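Local coordinates for putative periplasmic protein (Bacteroides eggerthii, PDB 4HBR) that is of unknown function but is a putative periplasmic protein of the PF11396 family, built on a long antiparallel beta sheet, at residues N38-R43 with T57-L62; V83-W88 with A99-K104. All blocks are in the same frame, centred on the assembly; numbering follows the deposited sequence.

Contact 1 (N38-R43 with T57-L62); sequences NGFDTR and TDWETL
D58 N gives a nearly straight hydrogen bond of 2.9 Å to D41 O near the open end of the antiparallel hairpin of strands 40-46 and 52-58. At this level water 1 stands where a return bond from D41 N to D58 O would be, accepting from the first and donating to the second. T42 and T57 form a non-hydrogen-bonded pair. After D58 the chain leaves the strand. The main polar side-chain contact is the salt bridge of R43 with D58. The guanidinium meets the carboxylate end-on, one nitrogen to each oxygen: NH2 of R43 lies 2.9 Å from OD1 of D58, and NH1 of R43 lies 3.0 Å from OD2 of D58. Both oxygens lie close to the guanidinium plane, but the two flat groups are turned 44° apart. OD1 is met on its syn side, OD2 from well above the carboxylate plane. A bend at chi3 (-60°) turns the arginine tip back to D58. D41 also faces D58, and water 2 donates to OD2 of each, which probably eases the repulsion between the two carboxylates. On the face with T42 and T57, water 3 links the two OG1 atoms. F40 crosses T57 and W59 obliquely. Its CB touches CG2 of T57 at 3.8 Å, and its CD1 comes to 3.2 Å from D58 O. W59 turns an edge to one face of the F40 ring in a T-shaped pair, with planes at 67°. CD1 of W59 sits 4.0 Å from CZ of F40, toward the rim. Q56 takes a second hydrogen bond from NH2 of R43. Strand 30-37 flanks the hairpin beside T42, strand 82-90 lies beside T57, and L62 reaches F70 and F73 of helix 67-75.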
loop_
_atom_site.group_PDB
_atom_site.type_symbol
_atom_site.label_atom_id
_atom_site.label_comp_id
_atom_site.label_asym_id
_atom_site.label_seq_id
_atom_site.Cartn_x
_atom_site.Cartn_y
_atom_site.Cartn_z
ATOM N N ASN A 38 -1.950 6.645 13.391
ATOM C CA ASN A 38 -1.583 5.639 14.419
ATOM C C ASN A 38 -0.105 5.179 14.279
ATOM O O ASN A 38 0.195 3.998 14.480
ATOM C CB ASN A 38 -2.537 4.396 14.338
ATOM C CG ASN A 38 -4.015 4.702 14.470
ATOM O OD1 ASN A 38 -4.467 5.312 15.443
ATOM N ND2 ASN A 38 -4.801 4.265 13.497
ATOM N N GLY A 39 0.779 6.101 13.890
ATOM C CA GLY A 39 2.197 5.815 13.666
ATOM C C GLY A 39 2.530 5.189 12.319
ATOM O O GLY A 39 3.705 4.915 12.035
ATOM N N PHE A 40 1.512 4.963 11.467
ATOM C CA PHE A 40 1.740 4.365 10.152
ATOM C C PHE A 40 1.498 5.328 9.028
ATOM O O PHE A 40 0.500 6.044 9.060
ATOM C CB PHE A 40 0.827 3.144 9.940
ATOM C CG PHE A 40 1.027 1.975 10.881
ATOM C CD1 PHE A 40 2.227 1.268 10.896
ATOM C CD2 PHE A 40 -0.004 1.542 11.709
ATOM C CE1 PHE A 40 2.405 0.171 11.745
ATOM C CE2 PHE A 40 0.172 0.432 12.546
ATOM C CZ PHE A 40 1.376 -0.245 12.558
ATOM N N ASP A 41 2.382 5.316 8.014
ATOM C CA ASP A 41 2.198 6.093 6.782
ATOM C C ASP A 41 0.972 5.549 6.080
ATOM O O ASP A 41 0.856 4.339 5.901
ATOM C CB ASP A 41 3.433 6.046 5.860
ATOM C CG ASP A 41 4.641 6.761 6.427
ATOM O OD1 ASP A 41 4.456 7.783 7.126
ATOM O OD2 ASP A 41 5.773 6.307 6.166
ATOM N N THR A 42 0.016 6.430 5.792
ATOM C CA THR A 42 -1.268 6.094 5.196
ATOM C C THR A 42 -1.499 6.902 3.935
ATOM O O THR A 42 -1.204 8.090 3.899
ATOM C CB THR A 42 -2.394 6.347 6.239
ATOM O OG1 THR A 42 -2.074 5.658 7.447
ATOM C CG2 THR A 42 -3.783 5.924 5.746
ATOM N N ARG A 43 -2.040 6.257 2.910
ATOM C CA ARG A 43 -2.396 6.878 1.639
ATOM C C ARG A 43 -3.819 6.471 1.298
ATOM O O ARG A 43 -4.197 5.328 1.545
ATOM C CB ARG A 43 -1.420 6.494 0.525
ATOM C CG ARG A 43 -0.014 7.040 0.734
ATOM C CD ARG A 43 0.988 6.452 -0.259
ATOM N NE ARG A 43 1.095 4.984 -0.160
ATOM C CZ ARG A 43 1.752 4.310 0.787
ATOM N NH1 ARG A 43 2.352 4.952 1.781
ATOM N NH2 ARG A 43 1.793 2.985 0.753
ATOM N N THR A 57 -1.805 1.201 4.189
ATOM C CA THR A 57 -1.195 1.365 5.522
ATOM C C THR A 57 0.178 0.711 5.473
ATOM O O THR A 57 0.254 -0.506 5.269
ATOM C CB THR A 57 -2.110 0.752 6.611
ATOM O OG1 THR A 57 -3.358 1.435 6.603
ATOM C CG2 THR A 57 -1.519 0.805 8.009
ATOM N N ASP A 58 1.264 1.507 5.633
ATOM C CA ASP A 58 2.608 0.942 5.630
ATOM C C ASP A 58 2.923 0.418 7.004
ATOM O O ASP A 58 3.343 1.159 7.880
ATOM C CB ASP A 58 3.681 1.935 5.154
ATOM C CG ASP A 58 3.651 2.252 3.673
ATOM O OD1 ASP A 58 2.997 1.495 2.912
ATOM O OD2 ASP A 58 4.302 3.236 3.270
ATOM N N TRP A 59 2.677 -0.867 7.191
ATOM C CA TRP A 59 2.954 -1.620 8.407
ATOM C C TRP A 59 4.464 -1.738 8.598
ATOM O O TRP A 59 4.921 -1.815 9.733
ATOM C CB TRP A 59 2.332 -3.015 8.262
ATOM C CG TRP A 59 0.868 -3.119 8.569
ATOM C CD1 TRP A 59 0.142 -2.313 9.403
ATOM C CD2 TRP A 59 0.011 -4.234 8.241
ATOM N NE1 TRP A 59 -1.134 -2.816 9.557
ATOM C CE2 TRP A 59 -1.241 -3.997 8.862
ATOM C CE3 TRP A 59 0.169 -5.387 7.439
ATOM C CZ2 TRP A 59 -2.321 -4.871 8.729
ATOM C CZ3 TRP A 59 -0.906 -6.253 7.295
ATOM C CH2 TRP A 59 -2.124 -6.010 7.956
ATOM N N GLU A 60 5.231 -1.783 7.467
ATOM C CA GLU A 60 6.695 -1.831 7.339
ATOM C C GLU A 60 7.335 -3.169 7.745
ATOM O O GLU A 60 8.295 -3.589 7.093
ATOM C CB GLU A 60 7.363 -0.689 8.140
ATOM C CG GLU A 60 7.087 0.684 7.543
ATOM C CD GLU A 60 7.667 1.892 8.254
ATOM O OE1 GLU A 60 8.309 1.732 9.319
ATOM O OE2 GLU A 60 7.460 3.015 7.738
ATOM N N THR A 61 6.845 -3.809 8.814
ATOM C CA THR A 61 7.402 -5.053 9.343
ATOM C C THR A 61 6.399 -6.213 9.248
ATOM O O THR A 61 5.194 -5.992 9.283
ATOM C CB THR A 61 7.883 -4.821 10.795
ATOM O OG1 THR A 61 6.824 -4.242 11.575
ATOM C CG2 THR A 61 9.120 -3.913 10.856
ATOM N N LEU A 62 6.907 -7.446 9.156
ATOM C CA LEU A 62 6.114 -8.673 9.052
ATOM C C LEU A 62 5.370 -9.046 10.326
ATOM O O LEU A 62 4.497 -9.920 10.285
ATOM C CB LEU A 62 7.003 -9.856 8.636
ATOM C CG LEU A 62 7.631 -9.797 7.242
ATOM C CD1 LEU A 62 8.676 -10.874 7.100
ATOM C CD2 LEU A 62 6.602 -9.928 6.176
HETATM O O HOH W 1 4.517 3.538 8.289
HETATM O O HOH W 2 6.508 4.064 4.515
HETATM O O HOH W 3 -3.563 3.525 8.121
#

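Contact 2 (V83-W88 with A99-K104); sequences VQNVTW and AIQVGK
A classic beta bulge marks the antiparallel hairpin of strands 82-90 and 97-104: Q84 and N85 together face the single residue Q101. Q101 O receives Q84 N at 2.8 Å and, more weakly, N85 N at 3.4 Å. The extra residue shifts the pairing by one between V83-V102 and N85-Q101. Beyond it the pairing is regular. Q101 N bonds to N85 O at 2.9 Å, and T87 and A99 exchange two backbone hydrogen bonds. Between these pairs, CA of V86 makes a CA-H...O contact with A99 O. V83, V86, I100 and V102 share one face of the sheet. CG2 of V86 approaches CG1 of I100 at 4.3 Å, and CG1 of V83 lies equally far from CG2 of I100. F73 of helix 67-75 packs on V83, I100 and V102, and V69 adds to the cover over I100. The other face, with N85, T87, A99 and Q101, is more polar. N85 and Q101 run side by side and point the same way, with amide planes 71° apart. The Q101 chain is extended beyond CG, and this carries its OE1 alongside CB of N85, 3.5 Å away. NE2 of Q101 is hydrogen-bonded to Q112 on the next strand, and OG1 of T87 is hydrogen-bonded to OD1 of D58. Water 4 adds a bridge on this face, donating to OG1 of T87 at 2.8 Å and to A99 O at 2.9 Å.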
loop_
_atom_site.group_PDB
_atom_site.type_symbol
_atom_site.label_atom_id
_atom_site.label_comp_id
_atom_site.label_asym_id
_atom_site.label_seq_id
_atom_site.Cartn_x
_atom_site.Cartn_y
_atom_site.Cartn_z
ATOM N N VAL A 83 13.468 -7.322 4.122
ATOM C CA VAL A 83 12.134 -6.733 3.984
ATOM C C VAL A 83 12.267 -5.208 3.984
ATOM O O VAL A 83 12.804 -4.640 4.927
ATOM C CB VAL A 83 11.136 -7.249 5.049
ATOM C CG1 VAL A 83 9.772 -6.577 4.894
ATOM C CG2 VAL A 83 10.990 -8.768 4.966
ATOM N N GLN A 84 11.815 -4.564 2.906
ATOM C CA GLN A 84 11.905 -3.109 2.715
ATOM C C GLN A 84 10.611 -2.401 3.091
ATOM O O GLN A 84 10.649 -1.250 3.498
ATOM C CB GLN A 84 12.249 -2.765 1.259
ATOM C CG GLN A 84 13.376 -3.605 0.638
ATOM C CD GLN A 84 14.746 -3.031 0.881
ATOM O OE1 GLN A 84 15.060 -1.902 0.487
ATOM N NE2 GLN A 84 15.615 -3.826 1.474
ATOM N N ASN A 85 9.470 -3.054 2.894
ATOM C CA ASN A 85 8.161 -2.487 3.192
ATOM C C ASN A 85 7.096 -3.575 3.244
ATOM O O ASN A 85 7.237 -4.628 2.628
ATOM C CB ASN A 85 7.763 -1.430 2.136
ATOM C CG ASN A 85 6.775 -0.387 2.636
ATOM O OD1 ASN A 85 6.416 -0.337 3.823
ATOM N ND2 ASN A 85 6.311 0.467 1.733
ATOM N N VAL A 86 6.041 -3.310 4.012
ATOM C CA VAL A 86 4.875 -4.169 4.195
ATOM C C VAL A 86 3.679 -3.243 4.189
ATOM O O VAL A 86 3.593 -2.347 5.028
ATOM C CB VAL A 86 4.931 -5.061 5.467
ATOM C CG1 VAL A 86 3.639 -5.867 5.600
ATOM C CG2 VAL A 86 6.136 -5.987 5.465
ATOM N N THR A 87 2.770 -3.439 3.246
ATOM C CA THR A 87 1.602 -2.578 3.080
ATOM C C THR A 87 0.294 -3.370 3.152
ATOM O O THR A 87 0.158 -4.406 2.502
ATOM C CB THR A 87 1.707 -1.821 1.739
ATOM O OG1 THR A 87 2.979 -1.171 1.658
ATOM C CG2 THR A 87 0.595 -0.795 1.544
ATOM N N TRP A 88 -0.677 -2.854 3.912
ATOM C CA TRP A 88 -2.025 -3.423 3.977
ATOM C C TRP A 88 -2.857 -2.571 3.048
ATOM O O TRP A 88 -2.950 -1.354 3.232
ATOM C CB TRP A 88 -2.518 -3.421 5.403
ATOM C CG TRP A 88 -3.910 -3.912 5.663
ATOM C CD1 TRP A 88 -4.886 -3.212 6.301
ATOM C CD2 TRP A 88 -4.383 -5.277 5.583
ATOM N NE1 TRP A 88 -5.958 -4.032 6.577
ATOM C CE2 TRP A 88 -5.669 -5.308 6.171
ATOM C CE3 TRP A 88 -3.861 -6.473 5.032
ATOM C CZ2 TRP A 88 -6.401 -6.495 6.322
ATOM C CZ3 TRP A 88 -4.607 -7.644 5.148
ATOM C CH2 TRP A 88 -5.845 -7.652 5.810
ATOM N N ALA A 99 0.964 -6.391 0.572
ATOM C CA ALA A 99 2.054 -6.191 -0.401
ATOM C C ALA A 99 3.384 -6.148 0.368
ATOM O O ALA A 99 3.531 -5.332 1.291
ATOM C CB ALA A 99 1.845 -4.903 -1.195
ATOM N N ILE A 100 4.307 -7.065 0.046
ATOM C CA ILE A 100 5.620 -7.144 0.691
ATOM C C ILE A 100 6.690 -6.823 -0.343
ATOM O O ILE A 100 6.699 -7.417 -1.425
ATOM C CB ILE A 100 5.863 -8.532 1.383
ATOM C CG1 ILE A 100 4.790 -8.805 2.485
ATOM C CG2 ILE A 100 7.298 -8.617 1.990
ATOM C CD1 ILE A 100 4.751 -10.195 3.015
ATOM N N GLN A 101 7.582 -5.865 -0.020
ATOM C CA GLN A 101 8.716 -5.485 -0.860
ATOM C C GLN A 101 9.953 -6.030 -0.189
ATOM O O GLN A 101 10.211 -5.741 0.985
ATOM C CB GLN A 101 8.791 -3.974 -1.084
ATOM C CG GLN A 101 7.570 -3.388 -1.814
ATOM C CD GLN A 101 7.665 -1.898 -2.001
ATOM O OE1 GLN A 101 8.419 -1.201 -1.339
ATOM N NE2 GLN A 101 6.897 -1.375 -2.916
ATOM N N VAL A 102 10.692 -6.886 -0.898
ATOM C CA VAL A 102 11.840 -7.565 -0.300
ATOM C C VAL A 102 13.013 -7.485 -1.272
ATOM O O VAL A 102 12.842 -7.648 -2.476
ATOM C CB VAL A 102 11.451 -9.034 0.124
ATOM C CG1 VAL A 102 10.819 -9.833 -1.029
ATOM C CG2 VAL A 102 12.605 -9.801 0.754
ATOM N N GLY A 103 14.177 -7.141 -0.746
ATOM C CA GLY A 103 15.381 -7.058 -1.550
ATOM C C GLY A 103 16.240 -8.285 -1.390
ATOM O O GLY A 103 16.286 -8.874 -0.310
ATOM N N LYS A 104 16.915 -8.689 -2.473
ATOM C CA LYS A 104 17.887 -9.785 -2.477
ATOM C C LYS A 104 19.236 -9.118 -2.795
ATOM O O LYS A 104 19.599 -9.008 -3.960
ATOM C CB LYS A 104 17.477 -10.905 -3.459
ATOM C CG LYS A 104 16.200 -11.651 -3.046
ATOM C CD LYS A 104 16.491 -12.832 -2.126
ATOM C CE LYS A 104 16.278 -14.142 -2.829
ATOM N NZ LYS A 104 16.771 -15.279 -2.006
HETATM O O HOH W 4 4.937 -2.827 0.639
#

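How the contacts relate
Contact 1 closes before contact 2 opens along the chain, and helix 67-75 lies between them in sequence. Their centres are about 12 Å apart. Each belongs to a beta hairpin, and the inner strands 52-58 and 82-90 are neighbours in one antiparallel sheet whose strands follow chain order. The two contacts touch directly there. Backbone pairing of these two strands, in which T57 O probably accepts from W88 N, joins the hairpins into one sheet within the single chain. Across the same seam the side chains meet as well, through the bond between T87 and D58 and the stacked rings of W59 and W88.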